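Local structure of acidocalcisomal pyrophosphatase (Trypanosoma brucei brucei, 5C5V) at the interface of chains A and B and the interface of chains A and C. The protein catalyses the hydrolysis of inorganic pyrophosphate to phosphate, with magnesium as its cofactor. Residues are numbered along the deposited sequence; one frame, centred on the assembly and turned at random. Chains: chain A/B/C, Acidocalcisomal pyrophosphatase.

The three contacts show how one chain meets copies of itself through unrelated surfaces. Contact 1 and contact 3 both belong to the A/B interface, their C-alpha centres about 15 Å apart. Helix 285-295 of chain A serves both (A:Trp292, then A:Cys285 and A:Ala288), as does the stretch of chain B holding B:Trp161 and B:Arg163. Contact 2, where the EF-hand region of chain A meets the end of helix 316-336 of chain C and the residues just after it, lies about 64 Å from contact 1 and 57 Å from contact 3 between C-alpha centres. Together the two interfaces could build the four-copy assembly of the deposited structure.

Contact 1: the interface of chains A and B. Residues chain A 163, 190-192, 292; chain B 163, 190-193.
A:Arg163 reaches B:His191 across the two-fold axis, and B:Arg163 answers at A:His191, a worked case of symmetry doubling one motif. Hydrogen bonds come first. The guanidinium of A:Arg163 is end-on to the backbone carbonyl, with NH1 at 3.1 Å and NH2 at 2.9 Å from B:His191 O. NH1 approaches nearly along the C=O axis, whereas NH2 comes from above the carbonyl plane, and two donors of one guanidinium share this oxygen. The bend at chi3 (68°) turns the group toward its target.

Cation-pi contact is the second element. B:Arg163 NH2 lies over the face of the A:His191 ring, 3.4 Å from its centroid, with the two planes 14° apart. A:His191 CD2 in turn rests on a face of the A:Trp292 indole, a second-shell support for the imidazole.

Within chain B a side-on salt bridge fixes the guanidinium's rotation: B:Arg163 NH2 is 2.8 Å from B:Asp193 OD2, and B:Arg163 NE donates to OD1, both nitrogens approaching from above the carboxylate plane. Carbon contact joins in at the centre, where A:Gly192 CA and B:Gly192 CA stand 3.6 Å apart. The patch thus pins the two chains together at the axis of what is probably a pyrophosphatase dimer.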
ATOM      1  N   ARG A 163       0.858  23.526 -14.374  1.00 54.43           N
ATOM      2  CA  ARG A 163      -0.205  24.294 -15.012  1.00 55.50           C
ATOM      3  C   ARG A 163       0.061  24.731 -16.466  1.00 56.97           C
ATOM      4  O   ARG A 163      -0.759  25.446 -17.047  1.00 57.41           O
ATOM      5  CB  ARG A 163      -0.510  25.524 -14.169  1.00 56.56           C
ATOM      6  CG  ARG A 163       0.619  26.528 -14.095  1.00 58.71           C
ATOM      7  CD  ARG A 163       0.195  27.716 -13.229  1.00 59.45           C
ATOM      8  NE  ARG A 163       0.037  27.341 -11.826  1.00 58.65           N
ATOM      9  CZ  ARG A 163      -0.573  28.096 -10.916  1.00 59.08           C
ATOM     10  NH1 ARG A 163      -1.089  29.266 -11.269  1.00 59.70           N
ATOM     11  NH2 ARG A 163      -0.677  27.685  -9.653  1.00 58.14           N
ATOM     12  N   LYS A 190      -4.771  29.804 -15.230  1.00 61.22           N
ATOM     13  CA  LYS A 190      -4.766  30.950 -14.343  1.00 61.82           C
ATOM     14  C   LYS A 190      -5.341  30.567 -12.980  1.00 61.03           C
ATOM     15  O   LYS A 190      -4.889  31.061 -11.944  1.00 61.74           O
ATOM     16  CB  LYS A 190      -5.556  32.095 -14.962  1.00 62.29           C
ATOM     17  CG  LYS A 190      -5.457  33.389 -14.218  1.00 63.29           C
ATOM     18  CD  LYS A 190      -6.148  34.484 -15.013  1.00 64.11           C
ATOM     19  CE  LYS A 190      -6.337  35.746 -14.192  1.00 64.66           C
ATOM     20  NZ  LYS A 190      -7.219  36.699 -14.931  1.00 65.29           N
ATOM     21  N   HIS A 191      -6.304  29.650 -12.988  1.00 60.88           N
ATOM     22  CA  HIS A 191      -7.031  29.261 -11.783  1.00 59.95           C
ATOM     23  C   HIS A 191      -6.146  28.649 -10.709  1.00 59.98           C
ATOM     24  O   HIS A 191      -6.360  28.862  -9.520  1.00 59.92           O
ATOM     25  CB  HIS A 191      -8.140  28.274 -12.144  1.00 58.54           C
ATOM     26  CG  HIS A 191      -8.941  27.800 -10.971  1.00 57.49           C
ATOM     27  ND1 HIS A 191      -9.564  28.663 -10.094  1.00 57.94           N
ATOM     28  CD2 HIS A 191      -9.234  26.547 -10.540  1.00 56.17           C
ATOM     29  CE1 HIS A 191     -10.198  27.964  -9.166  1.00 56.90           C
ATOM     30  NE2 HIS A 191     -10.024  26.680  -9.423  1.00 55.93           N
ATOM     31  N   GLY A 192      -5.159  27.873 -11.148  1.00 59.01           N
ATOM     32  CA  GLY A 192      -4.245  27.192 -10.253  1.00 58.70           C
ATOM     33  C   GLY A 192      -3.620  26.004 -10.959  1.00 57.91           C
ATOM     34  O   GLY A 192      -3.795  25.828 -12.167  1.00 57.76           O
ATOM     35  N   TRP A 292     -12.967  22.106  -9.502  1.00 52.84           N
ATOM     36  CA  TRP A 292     -11.895  22.663 -10.306  1.00 53.77           C
ATOM     37  C   TRP A 292     -12.352  22.836 -11.783  1.00 54.13           C
ATOM     38  O   TRP A 292     -12.190  23.904 -12.380  1.00 55.14           O
ATOM     39  CB  TRP A 292     -10.666  21.762 -10.222  1.00 53.37           C
ATOM     40  CG  TRP A 292      -9.403  22.434 -10.646  1.00 54.67           C
ATOM     41  CD1 TRP A 292      -8.461  23.018  -9.830  1.00 55.45           C
ATOM     42  CD2 TRP A 292      -8.932  22.609 -11.989  1.00 55.06           C
ATOM     43  NE1 TRP A 292      -7.436  23.537 -10.595  1.00 56.55           N
ATOM     44  CE2 TRP A 292      -7.701  23.299 -11.918  1.00 56.33           C
ATOM     45  CE3 TRP A 292      -9.430  22.252 -13.243  1.00 54.97           C
ATOM     46  CZ2 TRP A 292      -6.969  23.638 -13.052  1.00 57.32           C
ATOM     47  CZ3 TRP A 292      -8.702  22.588 -14.366  1.00 55.80           C
ATOM     48  CH2 TRP A 292      -7.485  23.275 -14.263  1.00 57.04           C
TER
ATOM     49  N   ARG B 163      -8.340  26.303  -0.902  1.00 54.79           N
ATOM     50  CA  ARG B 163      -7.595  27.555  -0.918  1.00 56.67           C
ATOM     51  C   ARG B 163      -8.098  28.645   0.057  1.00 57.81           C
ATOM     52  O   ARG B 163      -7.593  29.767   0.053  1.00 59.31           O
ATOM     53  CB  ARG B 163      -7.578  28.108  -2.343  1.00 57.31           C
ATOM     54  CG  ARG B 163      -8.936  28.524  -2.876  1.00 57.21           C
ATOM     55  CD  ARG B 163      -8.791  29.092  -4.285  1.00 57.76           C
ATOM     56  NE  ARG B 163      -8.402  28.068  -5.256  1.00 57.03           N
ATOM     57  CZ  ARG B 163      -7.950  28.334  -6.479  1.00 57.73           C
ATOM     58  NH1 ARG B 163      -7.800  29.596  -6.873  1.00 58.96           N
ATOM     59  NH2 ARG B 163      -7.630  27.342  -7.297  1.00 56.91           N
ATOM     60  N   LYS B 190      -4.677  33.285  -4.178  1.00 63.68           N
ATOM     61  CA  LYS B 190      -4.935  33.676  -5.552  1.00 63.60           C
ATOM     62  C   LYS B 190      -4.154  32.767  -6.502  1.00 63.54           C
ATOM     63  O   LYS B 190      -4.615  32.460  -7.594  1.00 63.45           O
ATOM     64  CB  LYS B 190      -4.575  35.144  -5.775  1.00 64.79           C
ATOM     65  CG  LYS B 190      -4.982  35.659  -7.149  1.00 65.27           C
ATOM     66  CD  LYS B 190      -4.766  37.172  -7.279  1.00 66.36           C
ATOM     67  CE  LYS B 190      -4.902  37.607  -8.740  1.00 66.92           C
ATOM     68  NZ  LYS B 190      -4.490  39.030  -8.957  1.00 68.13           N
ATOM     69  N   HIS B 191      -2.988  32.316  -6.058  1.00 61.35           N
ATOM     70  CA  HIS B 191      -2.080  31.523  -6.879  1.00 61.71           C
ATOM     71  C   HIS B 191      -2.663  30.185  -7.342  1.00 60.67           C
ATOM     72  O   HIS B 191      -2.393  29.729  -8.452  1.00 60.55           O
ATOM     73  CB  HIS B 191      -0.786  31.262  -6.115  1.00 62.17           C
ATOM     74  CG  HIS B 191       0.209  30.452  -6.882  1.00 62.03           C
ATOM     75  ND1 HIS B 191       0.662  30.819  -8.132  1.00 62.63           N
ATOM     76  CD2 HIS B 191       0.827  29.286  -6.583  1.00 60.83           C
ATOM     77  CE1 HIS B 191       1.535  29.923  -8.559  1.00 62.21           C
ATOM     78  NE2 HIS B 191       1.651  28.981  -7.640  1.00 60.69           N
ATOM     79  N   GLY B 192      -3.446  29.555  -6.476  1.00 60.68           N
ATOM     80  CA  GLY B 192      -4.052  28.279  -6.791  1.00 59.02           C
ATOM     81  C   GLY B 192      -4.422  27.573  -5.507  1.00 57.68           C
ATOM     82  O   GLY B 192      -4.335  28.160  -4.429  1.00 58.30           O
ATOM     83  N   ASP B 193      -4.832  26.317  -5.611  1.00 58.66           N
ATOM     84  CA  ASP B 193      -5.126  25.549  -4.418  1.00 57.40           C
ATOM     85  C   ASP B 193      -3.847  25.044  -3.762  1.00 57.00           C
ATOM     86  O   ASP B 193      -2.816  24.851  -4.427  1.00 57.03           O
ATOM     87  CB  ASP B 193      -6.047  24.373  -4.733  1.00 55.57           C
ATOM     88  CG  ASP B 193      -7.392  24.822  -5.269  1.00 55.93           C
ATOM     89  OD1 ASP B 193      -8.213  25.346  -4.483  1.00 56.14           O
ATOM     90  OD2 ASP B 193      -7.619  24.658  -6.487  1.00 55.77           O
TER

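Contact 2: the interface of chains A and C. Residues chain A 35, 38, 86-87; chain C 335-336, 338.
C:Lys338 reaches A:Asp86 where the EF-hand region of chain A receives the end of helix 316-336 from chain C, an example of how a lysine that bonds a carbonyl near its own helix end can pair with the partner chain. The ammonium NZ lies 3.1 Å from A:Asp86 OD2, a salt bridge whose hydrogen bond is weak. The same nitrogen donates to C:Lys335 O at 2.9 Å, in the carbonyl plane; the chain bend at chi2 (-58°) helps bring it there. A:Tyr35 OH, from the same chain as A:Asp86, helps position it by donating to the anti lone pair of OD2 at 3.0 Å.

Packing is closer around this polar centre. A:Asp86 and C:Lys335 run alongside in opposite directions, with A:Asp86 CB 3.9 Å from C:Lys335 CB. A:Tyr35 crosses C:Val336 at about a right angle, A:Tyr35 CD1 4.0 Å from C:Val336 CA.

The looser flank belongs to A:Arg38, which slides antiparallel past C:Lys338 with C:Lys338 CE over one guanidinium face, 4.1 Å from A:Arg38 NE. A:Arg38 NH2 comes within 2.9 Å of C:Val336 O without hydrogen bonding, since its hydrogens are not directed there. C:Lys335 NZ stays 5.0 Å from A:Asp86 OD1, where opposite charges may attract without a salt bridge.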
ATOM      1  N   TYR A  35      20.929 -29.716 -36.820  1.00 70.93           N
ATOM      2  CA  TYR A  35      19.676 -28.977 -36.755  1.00 70.57           C
ATOM      3  C   TYR A  35      19.387 -28.206 -38.053  1.00 70.71           C
ATOM      4  O   TYR A  35      18.306 -28.332 -38.626  1.00 71.08           O
ATOM      5  CB  TYR A  35      19.675 -28.013 -35.563  1.00 69.92           C
ATOM      6  CG  TYR A  35      18.533 -27.021 -35.569  1.00 69.41           C
ATOM      7  CD1 TYR A  35      17.227 -27.433 -35.326  1.00 69.72           C
ATOM      8  CD2 TYR A  35      18.759 -25.674 -35.795  1.00 68.83           C
ATOM      9  CE1 TYR A  35      16.175 -26.533 -35.331  1.00 69.49           C
ATOM     10  CE2 TYR A  35      17.718 -24.768 -35.794  1.00 68.86           C
ATOM     11  CZ  TYR A  35      16.429 -25.202 -35.561  1.00 69.16           C
ATOM     12  OH  TYR A  35      15.394 -24.292 -35.565  1.00 69.11           O
ATOM     13  N   ARG A  38      18.432 -30.418 -40.937  1.00 76.56           N
ATOM     14  CA  ARG A  38      17.260 -31.269 -40.791  1.00 77.02           C
ATOM     15  C   ARG A  38      16.375 -31.323 -42.041  1.00 77.63           C
ATOM     16  O   ARG A  38      15.733 -32.332 -42.303  1.00 78.25           O
ATOM     17  CB  ARG A  38      16.436 -30.783 -39.590  1.00 76.48           C
ATOM     18  CG  ARG A  38      15.358 -31.747 -39.121  1.00 77.12           C
ATOM     19  CD  ARG A  38      14.632 -31.228 -37.873  1.00 76.83           C
ATOM     20  NE  ARG A  38      15.501 -31.191 -36.697  1.00 76.33           N
ATOM     21  CZ  ARG A  38      15.548 -32.141 -35.763  1.00 76.44           C
ATOM     22  NH1 ARG A  38      14.764 -33.210 -35.859  1.00 76.70           N
ATOM     23  NH2 ARG A  38      16.379 -32.023 -34.730  1.00 75.66           N
ATOM     24  N   ASP A  86      10.979 -21.537 -35.537  1.00 66.22           N
ATOM     25  CA  ASP A  86      11.397 -21.869 -34.189  1.00 65.99           C
ATOM     26  C   ASP A  86      11.929 -20.665 -33.409  1.00 65.01           C
ATOM     27  O   ASP A  86      11.774 -20.599 -32.200  1.00 64.99           O
ATOM     28  CB  ASP A  86      12.461 -22.967 -34.232  1.00 65.91           C
ATOM     29  CG  ASP A  86      11.881 -24.317 -34.561  1.00 66.67           C
ATOM     30  OD1 ASP A  86      10.678 -24.516 -34.289  1.00 66.96           O
ATOM     31  OD2 ASP A  86      12.623 -25.185 -35.069  1.00 67.03           O
ATOM     32  N   PHE A  87      12.534 -19.707 -34.101  1.00 65.84           N
ATOM     33  CA  PHE A  87      13.288 -18.672 -33.419  1.00 65.23           C
ATOM     34  C   PHE A  87      12.885 -17.239 -33.737  1.00 65.14           C
ATOM     35  O   PHE A  87      13.465 -16.302 -33.197  1.00 64.70           O
ATOM     36  CB  PHE A  87      14.780 -18.855 -33.704  1.00 65.06           C
ATOM     37  CG  PHE A  87      15.393 -19.994 -32.949  1.00 65.26           C
ATOM     38  CD1 PHE A  87      15.770 -19.833 -31.618  1.00 64.55           C
ATOM     39  CD2 PHE A  87      15.584 -21.229 -33.554  1.00 65.70           C
ATOM     40  CE1 PHE A  87      16.321 -20.877 -30.910  1.00 64.62           C
ATOM     41  CE2 PHE A  87      16.142 -22.280 -32.852  1.00 65.78           C
ATOM     42  CZ  PHE A  87      16.508 -22.105 -31.523  1.00 65.42           C
TER
ATOM     43  N   LYS C 335      12.720 -26.647 -29.369  1.00 60.87           N
ATOM     44  CA  LYS C 335      12.893 -26.239 -30.764  1.00 62.27           C
ATOM     45  C   LYS C 335      13.910 -27.115 -31.486  1.00 63.08           C
ATOM     46  O   LYS C 335      13.618 -27.685 -32.528  1.00 64.26           O
ATOM     47  CB  LYS C 335      13.332 -24.776 -30.853  1.00 62.14           C
ATOM     48  CG  LYS C 335      12.543 -23.827 -29.978  1.00 61.19           C
ATOM     49  CD  LYS C 335      11.079 -23.812 -30.350  1.00 61.42           C
ATOM     50  CE  LYS C 335      10.355 -22.669 -29.655  1.00 60.54           C
ATOM     51  NZ  LYS C 335       8.896 -22.665 -29.979  1.00 60.73           N
ATOM     52  N   VAL C 336      15.108 -27.220 -30.924  1.00 63.12           N
ATOM     53  CA  VAL C 336      16.183 -27.982 -31.553  1.00 63.52           C
ATOM     54  C   VAL C 336      16.011 -29.496 -31.437  1.00 63.80           C
ATOM     55  O   VAL C 336      16.111 -30.210 -32.427  1.00 64.89           O
ATOM     56  CB  VAL C 336      17.550 -27.599 -30.957  1.00 62.75           C
ATOM     57  CG1 VAL C 336      18.670 -28.402 -31.612  1.00 62.98           C
ATOM     58  CG2 VAL C 336      17.792 -26.113 -31.122  1.00 62.50           C
ATOM     59  N   LYS C 338      13.268 -31.081 -30.294  1.00 65.52           N
ATOM     60  CA  LYS C 338      11.874 -31.469 -30.482  1.00 66.34           C
ATOM     61  C   LYS C 338      11.306 -32.286 -29.313  1.00 65.91           C
ATOM     62  O   LYS C 338      10.488 -33.184 -29.512  1.00 66.91           O
ATOM     63  CB  LYS C 338      11.722 -32.267 -31.792  1.00 68.02           C
ATOM     64  CG  LYS C 338      12.314 -31.598 -33.037  1.00 68.86           C
ATOM     65  CD  LYS C 338      11.730 -30.206 -33.318  1.00 68.80           C
ATOM     66  CE  LYS C 338      12.340 -29.592 -34.601  1.00 69.87           C
ATOM     67  NZ  LYS C 338      11.930 -28.161 -34.814  1.00 69.75           N
TER

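Contact 3: the interface of chains A and B. Residues chain A 196, 282-285, 288; chain B 161, 230, 232.
This is an apolar, water-lined part of the two-fold A/B interface, in which B:Trp161 is set against A:Trp196 and the start of helix 285-295, and it probably helps hold the dimer together. It illustrates how one large aromatic can organise a surface with little direct polar contact. The indole of B:Trp161 receives A:Trp196 on one face, offset toward the rim, with A:Trp196 CZ2 4.0 Å from B:Trp161 CE2; the side chains run roughly at right angles, but the indole planes tilt by only about 43°, and the NE1-CZ2 edge of A:Trp196 leans onto the face. The helix start lies over the same face at the rim of the benzene ring, A:Cys285 CA 3.5 Å from B:Trp161 CZ3. B:Trp161 CB meets A:Ala288 CB at 3.8 Å.

Beyond, one methyl branch of A:Leu282, CD2, meets B:Met230 CG at 3.8 Å.

Polar atoms between these groups, mostly backbone, are joined through water. Water 2 links A:Pro283 O, at 2.8 Å, to B:Gln232 N, at 2.7 Å, near B:Met230 O. The long arm of B:Gln232, with CG anti to the backbone N (chi1 -178°), reaches along A:Gly284 to water 1, which stands 2.8 Å from A:Gly284 O and 3.1 Å from the amide nitrogen B:Gln232 NE2.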
ATOM      1  N   TRP A 196      -3.998  16.655 -10.402  1.00 52.73           N
ATOM      2  CA  TRP A 196      -3.886  15.251 -10.770  1.00 51.79           C
ATOM      3  C   TRP A 196      -3.258  15.194 -12.156  1.00 52.59           C
ATOM      4  O   TRP A 196      -3.247  16.197 -12.871  1.00 53.40           O
ATOM      5  CB  TRP A 196      -5.252  14.570 -10.769  1.00 51.21           C
ATOM      6  CG  TRP A 196      -6.012  14.837  -9.512  1.00 50.95           C
ATOM      7  CD1 TRP A 196      -6.009  14.084  -8.389  1.00 50.20           C
ATOM      8  CD2 TRP A 196      -6.859  15.964  -9.246  1.00 51.31           C
ATOM      9  NE1 TRP A 196      -6.801  14.665  -7.427  1.00 50.29           N
ATOM     10  CE2 TRP A 196      -7.340  15.819  -7.932  1.00 50.93           C
ATOM     11  CE3 TRP A 196      -7.262  17.072  -9.994  1.00 52.42           C
ATOM     12  CZ2 TRP A 196      -8.206  16.743  -7.347  1.00 51.29           C
ATOM     13  CZ3 TRP A 196      -8.120  17.993  -9.415  1.00 52.78           C
ATOM     14  CH2 TRP A 196      -8.584  17.823  -8.103  1.00 52.14           C
ATOM     15  N   LEU A 282     -10.211   8.166  -1.020  1.00 55.36           N
ATOM     16  CA  LEU A 282      -9.696   9.490  -1.350  1.00 55.27           C
ATOM     17  C   LEU A 282     -10.789  10.534  -1.165  1.00 55.25           C
ATOM     18  O   LEU A 282     -11.168  11.211  -2.126  1.00 55.41           O
ATOM     19  CB  LEU A 282      -9.173   9.523  -2.789  1.00 55.01           C
ATOM     20  CG  LEU A 282      -8.029   8.556  -3.125  1.00 55.32           C
ATOM     21  CD1 LEU A 282      -7.772   8.500  -4.623  1.00 55.34           C
ATOM     22  CD2 LEU A 282      -6.740   8.927  -2.401  1.00 55.22           C
ATOM     23  N   PRO A 283     -11.311  10.662   0.066  1.00 53.98           N
ATOM     24  CA  PRO A 283     -12.385  11.621   0.365  1.00 54.14           C
ATOM     25  C   PRO A 283     -12.043  13.018  -0.144  1.00 54.27           C
ATOM     26  O   PRO A 283     -10.893  13.445  -0.039  1.00 54.39           O
ATOM     27  CB  PRO A 283     -12.476  11.596   1.901  1.00 54.19           C
ATOM     28  CG  PRO A 283     -11.157  11.004   2.373  1.00 54.11           C
ATOM     29  CD  PRO A 283     -10.790  10.019   1.289  1.00 54.30           C
ATOM     30  N   GLY A 284     -13.027  13.702  -0.720  1.00 52.07           N
ATOM     31  CA  GLY A 284     -12.810  15.031  -1.247  1.00 52.31           C
ATOM     32  C   GLY A 284     -12.230  15.086  -2.656  1.00 52.59           C
ATOM     33  O   GLY A 284     -12.233  16.155  -3.275  1.00 53.30           O
ATOM     34  N   CYS A 285     -11.718  13.961  -3.161  1.00 52.39           N
ATOM     35  CA  CYS A 285     -11.072  13.931  -4.482  1.00 52.50           C
ATOM     36  C   CYS A 285     -12.060  14.233  -5.619  1.00 52.48           C
ATOM     37  O   CYS A 285     -11.840  15.131  -6.419  1.00 53.10           O
ATOM     38  CB  CYS A 285     -10.405  12.572  -4.721  1.00 52.10           C
ATOM     39  SG  CYS A 285      -9.612  12.430  -6.340  1.00 52.61           S
ATOM     40  N   ALA A 288     -13.393  17.905  -5.422  1.00 51.62           N
ATOM     41  CA  ALA A 288     -12.394  18.865  -5.856  1.00 52.45           C
ATOM     42  C   ALA A 288     -12.237  18.846  -7.374  1.00 52.88           C
ATOM     43  O   ALA A 288     -12.118  19.903  -7.993  1.00 53.90           O
ATOM     44  CB  ALA A 288     -11.062  18.590  -5.181  1.00 52.47           C
TER
ATOM     45  N   TRP B 161      -6.190  20.366  -1.628  1.00 54.11           N
ATOM     46  CA  TRP B 161      -7.081  20.783  -2.729  1.00 54.67           C
ATOM     47  C   TRP B 161      -8.015  21.935  -2.395  1.00 55.85           C
ATOM     48  O   TRP B 161      -9.032  22.095  -3.063  1.00 56.01           O
ATOM     49  CB  TRP B 161      -7.940  19.604  -3.225  1.00 53.37           C
ATOM     50  CG  TRP B 161      -7.134  18.406  -3.608  1.00 52.50           C
ATOM     51  CD1 TRP B 161      -5.948  18.404  -4.284  1.00 52.77           C
ATOM     52  CD2 TRP B 161      -7.429  17.038  -3.308  1.00 51.22           C
ATOM     53  NE1 TRP B 161      -5.486  17.114  -4.427  1.00 51.85           N
ATOM     54  CE2 TRP B 161      -6.377  16.257  -3.831  1.00 50.99           C
ATOM     55  CE3 TRP B 161      -8.469  16.396  -2.629  1.00 50.82           C
ATOM     56  CZ2 TRP B 161      -6.341  14.865  -3.713  1.00 50.23           C
ATOM     57  CZ3 TRP B 161      -8.431  15.003  -2.511  1.00 50.11           C
ATOM     58  CH2 TRP B 161      -7.378  14.258  -3.061  1.00 49.70           C
ATOM     59  N   MET B 230      -1.953  10.938   0.814  1.00 55.55           N
ATOM     60  CA  MET B 230      -2.928  10.954  -0.264  1.00 55.71           C
ATOM     61  C   MET B 230      -4.315  11.349   0.202  1.00 55.73           C
ATOM     62  O   MET B 230      -5.191  11.630  -0.618  1.00 55.63           O
ATOM     63  CB  MET B 230      -3.001   9.583  -0.925  1.00 55.57           C
ATOM     64  CG  MET B 230      -3.706   8.572  -0.064  1.00 55.82           C
ATOM     65  SD  MET B 230      -3.524   6.902  -0.724  1.00 56.51           S
ATOM     66  CE  MET B 230      -4.641   6.059   0.413  1.00 56.76           C
ATOM     67  N   GLN B 232      -7.143  13.619   2.071  1.00 53.02           N
ATOM     68  CA  GLN B 232      -7.527  14.975   2.453  1.00 53.65           C
ATOM     69  C   GLN B 232      -8.066  15.013   3.895  1.00 53.70           C
ATOM     70  O   GLN B 232      -8.864  14.164   4.275  1.00 53.40           O
ATOM     71  CB  GLN B 232      -8.585  15.519   1.495  1.00 53.60           C
ATOM     72  CG  GLN B 232      -9.017  16.948   1.792  1.00 54.41           C
ATOM     73  CD  GLN B 232     -10.347  17.301   1.147  1.00 54.59           C
ATOM     74  OE1 GLN B 232     -11.364  16.645   1.398  1.00 54.04           O
ATOM     75  NE2 GLN B 232     -10.350  18.345   0.320  1.00 55.01           N
TER
HETATM   76  O   HOH W   1     -12.646  18.478  -1.796  1.00 52.73           O
HETATM   77  O   HOH W   2      -8.343  12.212   0.121  1.00 54.62           O